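Local coordinates for protein vinylacetyl-CoA Delta-isomerase (Nitrosopumilus maritimus SCM1, PDB 6VJR) that probably dehydrates 4-hydroxybutyryl-CoA and isomerises vinylacetyl-CoA, using bound FAD and a [4Fe-4S] cluster, at residues P33-R36 and P37-A41; A219-K222 and G223-Y226; A475-T478 and N479-E482. One frame throughout, in Å; residues are numbered along the deposited sequence.

All three contacts are local, made where a helix or strand begins or ends. Interaction 1 starts helix 36-51 and interaction 2 includes the start of strand 224-228; both lie in the N-terminal part of the chain, with centres about 20 Å apart, and Y228, farther along that strand, packs on side chains of 33-41. Each is partly buried and has hydrogen bonds between its segments as well as to the surrounding chain. Interaction 3, about 62 Å from both between centres and across the chain's centre from them, is a surface contact following helix 464-475. Its segments meet by van der Waals packing, while N479 and D480 bond a second subunit and D480 also pairs with K472.

Interaction 1. Residues P33-R36 and P37-A41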
ATOM      1  N   PRO A  33      12.578  36.268  14.995  1.00 16.67           N
ATOM      2  CA  PRO A  33      11.699  35.195  15.458  1.00 18.55           C
ATOM      3  C   PRO A  33      11.464  34.044  14.482  1.00 16.97           C
ATOM      4  O   PRO A  33      11.092  32.952  14.891  1.00 16.89           O
ATOM      5  CB  PRO A  33      10.364  35.872  15.728  1.00 20.74           C
ATOM      6  CG  PRO A  33      10.518  37.308  15.364  1.00 21.33           C
ATOM      7  CD  PRO A  33      11.927  37.584  14.948  1.00 18.27           C
ATOM      8  N   MET A  34      11.701  34.255  13.189  1.00 16.38           N
ATOM      9  CA  MET A  34      11.538  33.163  12.247  1.00 17.57           C
ATOM     10  C   MET A  34      12.737  32.229  12.255  1.00 16.58           C
ATOM     11  O   MET A  34      12.604  31.044  11.916  1.00 17.44           O
ATOM     12  CB  MET A  34      11.297  33.689  10.830  1.00 18.34           C
ATOM     13  CG  MET A  34      10.957  32.619   9.831  1.00 21.95           C
ATOM     14  SD  MET A  34      10.364  33.285   8.275  1.00 22.02           S
ATOM     15  CE  MET A  34      11.061  32.118   7.080  1.00 22.79           C
ATOM     16  N   ILE A  35      13.885  32.751  12.674  1.00 15.09           N
ATOM     17  CA  ILE A  35      15.155  32.044  12.609  1.00 15.59           C
ATOM     18  C   ILE A  35      15.510  31.441  13.968  1.00 14.33           C
ATOM     19  O   ILE A  35      16.123  30.369  14.044  1.00 15.79           O
ATOM     20  CB  ILE A  35      16.249  32.978  12.083  1.00 14.97           C
ATOM     21  CG1 ILE A  35      15.859  33.598  10.727  1.00 16.10           C
ATOM     22  CG2 ILE A  35      17.610  32.271  12.029  1.00 15.18           C
ATOM     23  CD1 ILE A  35      16.900  34.557  10.169  1.00 16.39           C
ATOM     24  N   ARG A  36      15.114  32.101  15.055  1.00 14.85           N
ATOM     25  CA  ARG A  36      15.550  31.681  16.368  1.00 14.98           C
ATOM     26  C   ARG A  36      15.164  30.223  16.653  1.00 14.15           C
ATOM     27  O   ARG A  36      15.936  29.492  17.254  1.00 13.93           O
ATOM     28  CB  ARG A  36      15.077  32.615  17.480  1.00 17.36           C
ATOM     29  CG  ARG A  36      15.474  32.178  18.887  1.00 17.66           C
ATOM     30  CD  ARG A  36      16.961  31.983  19.008  1.00 20.14           C
ATOM     31  NE  ARG A  36      17.309  31.823  20.420  1.00 22.38           N
ATOM     32  CZ  ARG A  36      17.637  32.794  21.255  1.00 24.47           C
ATOM     33  NH1 ARG A  36      17.693  34.036  20.834  1.00 27.10           N
ATOM     34  NH2 ARG A  36      17.848  32.526  22.522  1.00 25.10           N
ATOM     35  N   PRO A  37      13.990  29.693  16.265  1.00 14.21           N
ATOM     36  CA  PRO A  37      13.685  28.291  16.594  1.00 14.19           C
ATOM     37  C   PRO A  37      14.715  27.313  16.029  1.00 14.10           C
ATOM     38  O   PRO A  37      15.023  26.306  16.649  1.00 13.82           O
ATOM     39  CB  PRO A  37      12.284  28.083  15.984  1.00 15.62           C
ATOM     40  CG  PRO A  37      11.696  29.491  16.042  1.00 15.47           C
ATOM     41  CD  PRO A  37      12.844  30.384  15.647  1.00 14.59           C
ATOM     42  N   SER A  38      15.240  27.583  14.813  1.00 14.56           N
ATOM     43  CA  SER A  38      16.271  26.711  14.266  1.00 13.46           C
ATOM     44  C   SER A  38      17.575  26.769  15.074  1.00 13.26           C
ATOM     45  O   SER A  38      18.272  25.761  15.233  1.00 14.34           O
ATOM     46  CB  SER A  38      16.517  27.013  12.810  1.00 15.10           C
ATOM     47  OG  SER A  38      17.098  28.279  12.536  1.00 14.63           O
ATOM     48  N   ILE A  39      17.906  27.948  15.557  1.00 12.55           N
ATOM     49  CA  ILE A  39      19.057  28.129  16.446  1.00 12.45           C
ATOM     50  C   ILE A  39      18.890  27.306  17.714  1.00 13.22           C
ATOM     51  O   ILE A  39      19.835  26.699  18.214  1.00 13.95           O
ATOM     52  CB  ILE A  39      19.300  29.627  16.658  1.00 13.72           C
ATOM     53  CG1 ILE A  39      19.849  30.214  15.337  1.00 14.22           C
ATOM     54  CG2 ILE A  39      20.210  29.902  17.831  1.00 14.58           C
ATOM     55  CD1 ILE A  39      19.817  31.711  15.269  1.00 16.60           C
ATOM     56  N   ASN A  40      17.715  27.388  18.303  1.00 13.63           N
ATOM     57  CA  ASN A  40      17.404  26.646  19.515  1.00 13.42           C
ATOM     58  C   ASN A  40      17.619  25.152  19.313  1.00 13.85           C
ATOM     59  O   ASN A  40      18.063  24.464  20.234  1.00 15.38           O
ATOM     60  CB  ASN A  40      15.972  26.914  19.946  1.00 14.39           C
ATOM     61  CG  ASN A  40      15.736  28.302  20.488  1.00 16.09           C
ATOM     62  OD1 ASN A  40      16.661  29.001  20.910  1.00 16.61           O
ATOM     63  ND2 ASN A  40      14.487  28.710  20.531  1.00 17.00           N
ATOM     64  N   ALA A  41      17.217  24.644  18.152  1.00 13.80           N
ATOM     65  CA  ALA A  41      17.405  23.233  17.839  1.00 13.46           C
ATOM     66  C   ALA A  41      18.888  22.899  17.845  1.00 14.88           C
ATOM     67  O   ALA A  41      19.284  21.891  18.419  1.00 15.72           O
ATOM     68  CB  ALA A  41      16.732  22.888  16.532  1.00 14.53           C
TER
HETATM   69  O   HOH W   1      13.656  28.640  12.523  1.00 20.74           O
HETATM   70  O   HOH W   2      17.230  29.865  23.639  1.00 35.21           O
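R36 and N40 are joined side chain to side chain over one helical turn: R36 NE donates to N40 OD1 at 2.9 Å, the oxygen lying close to the guanidinium plane. The two flat groups stand 76° apart, and the donor is tilted out of the carbonyl plane of the amide. R36 reaches this place by leaving CA with CG trans to the backbone N and then bending at chi2 (55°), a fold that carries CD and NE back toward the next turn. A water at the same guanidinium edge accepts from R36 NH2 at 3.0 Å and donates to N40 OD1, giving that oxygen a second bond and limiting rotation of the guanidinium. R36 NH1 is held by V30 O and N40 ND2 by K249 O.

In the backbone, N40 N bonds R36 O at 2.9 Å, the regular pattern of helix 36-51, whose first turn is formed here. P37 is its second residue, in the first turn, where a backbone N-H has no helical carbonyl to bond, so a proline nitrogen costs no bond. The carbonyl of I35 accepts the hydroxyl of S38, with weak bonds from S38 N and I39 N besides: OG donates to I35 O at 2.8 Å, in the carbonyl plane and on a lone pair. At chi1 67°, OG sits between the backbone N and the carbonyl carbon of S38, folded back against the turn, and N192 ND2 also binds it. A second water accepts from S38 N and lies 2.7 Å from M34 O.

I35 CG2 also meets I39 CD1 at 4.0 Å, and I39 CG2 lies against R36 CD. I35 and S38 also pack on Y228 of strand 224-228, while S38 O is bonded by Q99, a residue of the iron-sulfur cluster pocket.

Interaction 2. Residues A219-K222 and G223-Y226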
ATOM      1  N   ALA A 219      31.442  30.686   7.636  1.00 16.70           N
ATOM      2  CA  ALA A 219      30.117  31.156   7.268  1.00 16.96           C
ATOM      3  C   ALA A 219      30.137  32.644   6.938  1.00 17.75           C
ATOM      4  O   ALA A 219      29.281  33.097   6.200  1.00 17.99           O
ATOM      5  CB  ALA A 219      29.128  30.916   8.385  1.00 18.83           C
ATOM      6  N   ASP A 220      31.100  33.401   7.490  1.00 17.93           N
ATOM      7  CA  ASP A 220      31.227  34.842   7.229  1.00 21.82           C
ATOM      8  C   ASP A 220      32.187  35.182   6.083  1.00 21.00           C
ATOM      9  O   ASP A 220      32.595  36.327   5.990  1.00 21.93           O
ATOM     10  CB  ASP A 220      31.628  35.605   8.485  1.00 24.66           C
ATOM     11  CG  ASP A 220      32.992  35.306   9.069  1.00 27.81           C
ATOM     12  OD1 ASP A 220      33.666  34.393   8.525  1.00 27.02           O
ATOM     13  OD2 ASP A 220      33.383  36.027  10.051  1.00 29.30           O
ATOM     14  N   ALA A 221      32.550  34.214   5.220  1.00 19.65           N
ATOM     15  CA  ALA A 221      33.407  34.468   4.073  1.00 19.10           C
ATOM     16  C   ALA A 221      32.877  35.598   3.193  1.00 20.02           C
ATOM     17  O   ALA A 221      31.678  35.679   2.936  1.00 19.62           O
ATOM     18  CB  ALA A 221      33.554  33.219   3.262  1.00 20.19           C
ATOM     19  N   LYS A 222      33.815  36.405   2.678  1.00 20.39           N
ATOM     20  CA  LYS A 222      33.482  37.441   1.697  1.00 21.04           C
ATOM     21  C   LYS A 222      33.016  36.795   0.392  1.00 19.73           C
ATOM     22  O   LYS A 222      33.551  35.783  -0.034  1.00 22.23           O
ATOM     23  CB  LYS A 222      34.711  38.342   1.502  1.00 24.83           C
ATOM     24  CG  LYS A 222      35.012  39.121   2.772  1.00 28.82           C
ATOM     25  CD  LYS A 222      33.864  39.919   3.395  1.00 35.68           C
ATOM     26  CE  LYS A 222      34.287  40.743   4.590  1.00 41.91           C
ATOM     27  NZ  LYS A 222      33.128  41.330   5.266  1.00 44.30           N
ATOM     28  N   GLY A 223      31.986  37.371  -0.224  1.00 18.99           N
ATOM     29  CA  GLY A 223      31.496  36.925  -1.517  1.00 18.55           C
ATOM     30  C   GLY A 223      30.283  36.004  -1.406  1.00 18.29           C
ATOM     31  O   GLY A 223      29.738  35.576  -2.424  1.00 18.71           O
ATOM     32  N   VAL A 224      29.846  35.725  -0.175  1.00 17.39           N
ATOM     33  CA  VAL A 224      28.714  34.842   0.078  1.00 17.06           C
ATOM     34  C   VAL A 224      27.477  35.680   0.349  1.00 16.49           C
ATOM     35  O   VAL A 224      27.505  36.624   1.128  1.00 16.36           O
ATOM     36  CB  VAL A 224      28.958  33.915   1.282  1.00 17.55           C
ATOM     37  CG1 VAL A 224      27.749  33.023   1.533  1.00 17.72           C
ATOM     38  CG2 VAL A 224      30.232  33.071   1.121  1.00 19.31           C
ATOM     39  N   THR A 225      26.380  35.296  -0.303  1.00 15.13           N
ATOM     40  CA  THR A 225      25.063  35.822   0.006  1.00 16.16           C
ATOM     41  C   THR A 225      24.145  34.643   0.340  1.00 15.67           C
ATOM     42  O   THR A 225      24.156  33.637  -0.380  1.00 17.54           O
ATOM     43  CB  THR A 225      24.504  36.585  -1.201  1.00 17.38           C
ATOM     44  OG1 THR A 225      25.398  37.620  -1.642  1.00 18.86           O
ATOM     45  CG2 THR A 225      23.141  37.161  -0.869  1.00 18.24           C
ATOM     46  N   TYR A 226      23.356  34.801   1.410  1.00 12.92           N
ATOM     47  CA  TYR A 226      22.356  33.808   1.808  1.00 14.31           C
ATOM     48  C   TYR A 226      20.972  34.349   1.508  1.00 13.18           C
ATOM     49  O   TYR A 226      20.658  35.486   1.890  1.00 14.01           O
ATOM     50  CB  TYR A 226      22.429  33.478   3.305  1.00 13.16           C
ATOM     51  CG  TYR A 226      23.758  32.927   3.767  1.00 13.62           C
ATOM     52  CD1 TYR A 226      24.763  33.788   4.177  1.00 14.55           C
ATOM     53  CD2 TYR A 226      24.024  31.569   3.786  1.00 13.67           C
ATOM     54  CE1 TYR A 226      25.990  33.310   4.624  1.00 14.98           C
ATOM     55  CE2 TYR A 226      25.243  31.081   4.234  1.00 15.01           C
ATOM     56  CZ  TYR A 226      26.234  31.950   4.648  1.00 15.68           C
ATOM     57  OH  TYR A 226      27.418  31.401   5.067  1.00 17.58           O
TER
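Y226 spans the mouth of the turn and ends on the backbone of A219. Its CB heads for the facing loop, and with CG trans to the carbonyl carbon (chi1 -59°) the ring extends across the gap. One ring face receives V224 from the same strand: CG1 lies 3.5 Å above the plane, displaced toward the rim by CE1 and CZ. Farther out, the ring edge meets A219 O, which lies near the ring plane, 3.7 Å from CE1 and 3.6 Å from CZ. At the tip, Y226 OH donates to A219 O at 2.8 Å, in the carbonyl plane and on a lone pair, and the methyl CB of A219 rests beside the hydroxyl oxygen.

Between these ends the chain reverses through a type II beta turn from A221 to V224, with G223 at its third position, where a positive phi (98°) suits glycine. The turn carries the chain from strand 213-218 of one sheet into strand 224-228 of another, which pairs with 19-21 and 254-259. K222, at the second position, has its CB directed away from 223-226.

V224 fills the inside of the bend. Its CG2 presses on A221 O at 3.5 Å and on A221 CB at 4.0 Å, and I257 and L259 of strand 254-259 add to its apolar surroundings. V224 N is buried without a partner, so the turn is not closed by a bond to A221 O; the hydrogen bond between 219-222 and 223-226 is that of the tyrosine hydroxyl. The same ring is bordered by L17, V19, C190, I191 and I257.

Interaction 3. Residues A475-T478 and N479-E482; sequences AGIT and NDVE
From I477 to V481 the backbone bends sharply, drawing the carboxylate of D480 and one methyl of V481 back over 477-478; the phi values stay negative throughout, and the bend follows directly on a Schellman motif in which G476 (phi 75°) ends helix 464-475. Within the bend, I477 and D480 come together obliquely. The branch methyl CG2 of I477, trans to its own backbone N, meets D480 OD1 at 3.4 Å, while D480 CG stands farther off at 4.2 Å, which makes this the approach of a single carboxylate oxygen to a methyl. D480 has its CG between the backbone N and the carbonyl carbon (chi1 69°), a position that folds the carboxylate inward toward I477.

V481 closes over the bend from its other end. Its CG2 lies 3.8 Å from I477 O and 4.0 Å from T478 O, so that one methyl rests on two successive carbonyl oxygens. At the apex, T478 OG1 stands 3.3 Å from N479 N, at an angle too poor for a hydrogen bond.

The polar ends find their partners elsewhere. D480 OD1 forms a salt bridge with K472 NZ of helix 464-475, on which I477 also packs, and D480 OD2 is hydrogen-bonded to Y313 of the second subunit. On that subunit N420 binds N479 OD1 and D417 binds N479 ND2, while E482 O returns to N469 of the chain's own helix.

With packing but no hydrogen bond between its two segments, the bend takes its polar anchorage from helix 464-475 and the neighbouring subunit, and the lysine beside D480 would favour an ionised carboxylate at this interface.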
ATOM      1  N   ALA A 475      15.900 -24.922  -9.817  1.00 13.70           N
ATOM      2  CA  ALA A 475      15.022 -25.334 -10.912  1.00 13.00           C
ATOM      3  C   ALA A 475      15.600 -26.502 -11.723  1.00 13.83           C
ATOM      4  O   ALA A 475      14.963 -26.988 -12.654  1.00 15.24           O
ATOM      5  CB  ALA A 475      14.784 -24.162 -11.817  1.00 13.18           C
ATOM      6  N   GLY A 476      16.877 -26.837 -11.443  1.00 14.78           N
ATOM      7  CA  GLY A 476      17.598 -27.857 -12.171  1.00 16.20           C
ATOM      8  C   GLY A 476      18.060 -27.419 -13.557  1.00 16.15           C
ATOM      9  O   GLY A 476      18.263 -28.260 -14.450  1.00 18.41           O
ATOM     10  N   ILE A 477      18.338 -26.128 -13.677  1.00 17.02           N
ATOM     11  CA  ILE A 477      18.924 -25.556 -14.874  1.00 16.21           C
ATOM     12  C   ILE A 477      20.441 -25.515 -14.692  1.00 17.98           C
ATOM     13  O   ILE A 477      20.949 -24.881 -13.771  1.00 19.62           O
ATOM     14  CB  ILE A 477      18.372 -24.144 -15.082  1.00 15.18           C
ATOM     15  CG1 ILE A 477      16.890 -24.177 -15.417  1.00 14.09           C
ATOM     16  CG2 ILE A 477      19.188 -23.434 -16.159  1.00 15.58           C
ATOM     17  CD1 ILE A 477      16.189 -22.827 -15.306  1.00 14.53           C
ATOM     18  N   THR A 478      21.144 -26.179 -15.608  1.00 20.88           N
ATOM     19  CA  THR A 478      22.583 -26.312 -15.484  1.00 23.11           C
ATOM     20  C   THR A 478      23.367 -25.866 -16.713  1.00 23.32           C
ATOM     21  O   THR A 478      24.570 -25.677 -16.573  1.00 28.76           O
ATOM     22  CB  THR A 478      22.942 -27.754 -15.121  1.00 26.53           C
ATOM     23  OG1 THR A 478      22.563 -28.584 -16.226  1.00 29.19           O
ATOM     24  CG2 THR A 478      22.305 -28.174 -13.809  1.00 27.40           C
ATOM     25  N   ASN A 479      22.749 -25.698 -17.887  1.00 20.42           N
ATOM     26  CA  ASN A 479      23.536 -25.559 -19.100  1.00 22.38           C
ATOM     27  C   ASN A 479      23.720 -24.125 -19.598  1.00 22.63           C
ATOM     28  O   ASN A 479      24.288 -23.964 -20.674  1.00 26.69           O
ATOM     29  CB  ASN A 479      23.001 -26.451 -20.213  1.00 23.49           C
ATOM     30  CG  ASN A 479      21.685 -26.002 -20.790  1.00 24.08           C
ATOM     31  OD1 ASN A 479      21.185 -24.935 -20.451  1.00 24.91           O
ATOM     32  ND2 ASN A 479      21.112 -26.817 -21.659  1.00 27.11           N
ATOM     33  N   ASP A 480      23.222 -23.103 -18.896  1.00 24.18           N
ATOM     34  CA  ASP A 480      23.378 -21.724 -19.348  1.00 24.24           C
ATOM     35  C   ASP A 480      23.740 -20.801 -18.187  1.00 25.65           C
ATOM     36  O   ASP A 480      23.519 -19.583 -18.250  1.00 28.25           O
ATOM     37  CB  ASP A 480      22.132 -21.206 -20.044  1.00 25.51           C
ATOM     38  CG  ASP A 480      20.949 -21.021 -19.107  1.00 25.16           C
ATOM     39  OD1 ASP A 480      21.106 -21.314 -17.919  1.00 24.94           O
ATOM     40  OD2 ASP A 480      19.883 -20.605 -19.578  1.00 27.03           O
ATOM     41  N   VAL A 481      24.332 -21.374 -17.148  1.00 25.08           N
ATOM     42  CA  VAL A 481      24.727 -20.609 -15.984  1.00 24.58           C
ATOM     43  C   VAL A 481      25.918 -19.723 -16.343  1.00 24.23           C
ATOM     44  O   VAL A 481      26.924 -20.222 -16.821  1.00 26.33           O
ATOM     45  CB  VAL A 481      25.012 -21.558 -14.816  1.00 26.38           C
ATOM     46  CG1 VAL A 481      25.556 -20.823 -13.585  1.00 29.23           C
ATOM     47  CG2 VAL A 481      23.782 -22.389 -14.468  1.00 25.97           C
ATOM     48  N   GLU A 482      25.796 -18.418 -16.053  1.00 24.44           N
ATOM     49  CA  GLU A 482      26.848 -17.438 -16.316  1.00 27.56           C
ATOM     50  C   GLU A 482      27.418 -16.898 -14.997  1.00 24.39           C
ATOM     51  O   GLU A 482      26.691 -16.723 -14.017  1.00 24.73           O
ATOM     52  CB  GLU A 482      26.296 -16.261 -17.116  1.00 32.43           C
ATOM     53  CG  GLU A 482      25.611 -16.694 -18.412  1.00 38.10           C
ATOM     54  CD  GLU A 482      26.034 -15.939 -19.664  1.00 46.92           C
ATOM     55  OE1 GLU A 482      27.253 -15.798 -19.907  1.00 57.51           O
ATOM     56  OE2 GLU A 482      25.140 -15.545 -20.432  1.00 58.27           O
TER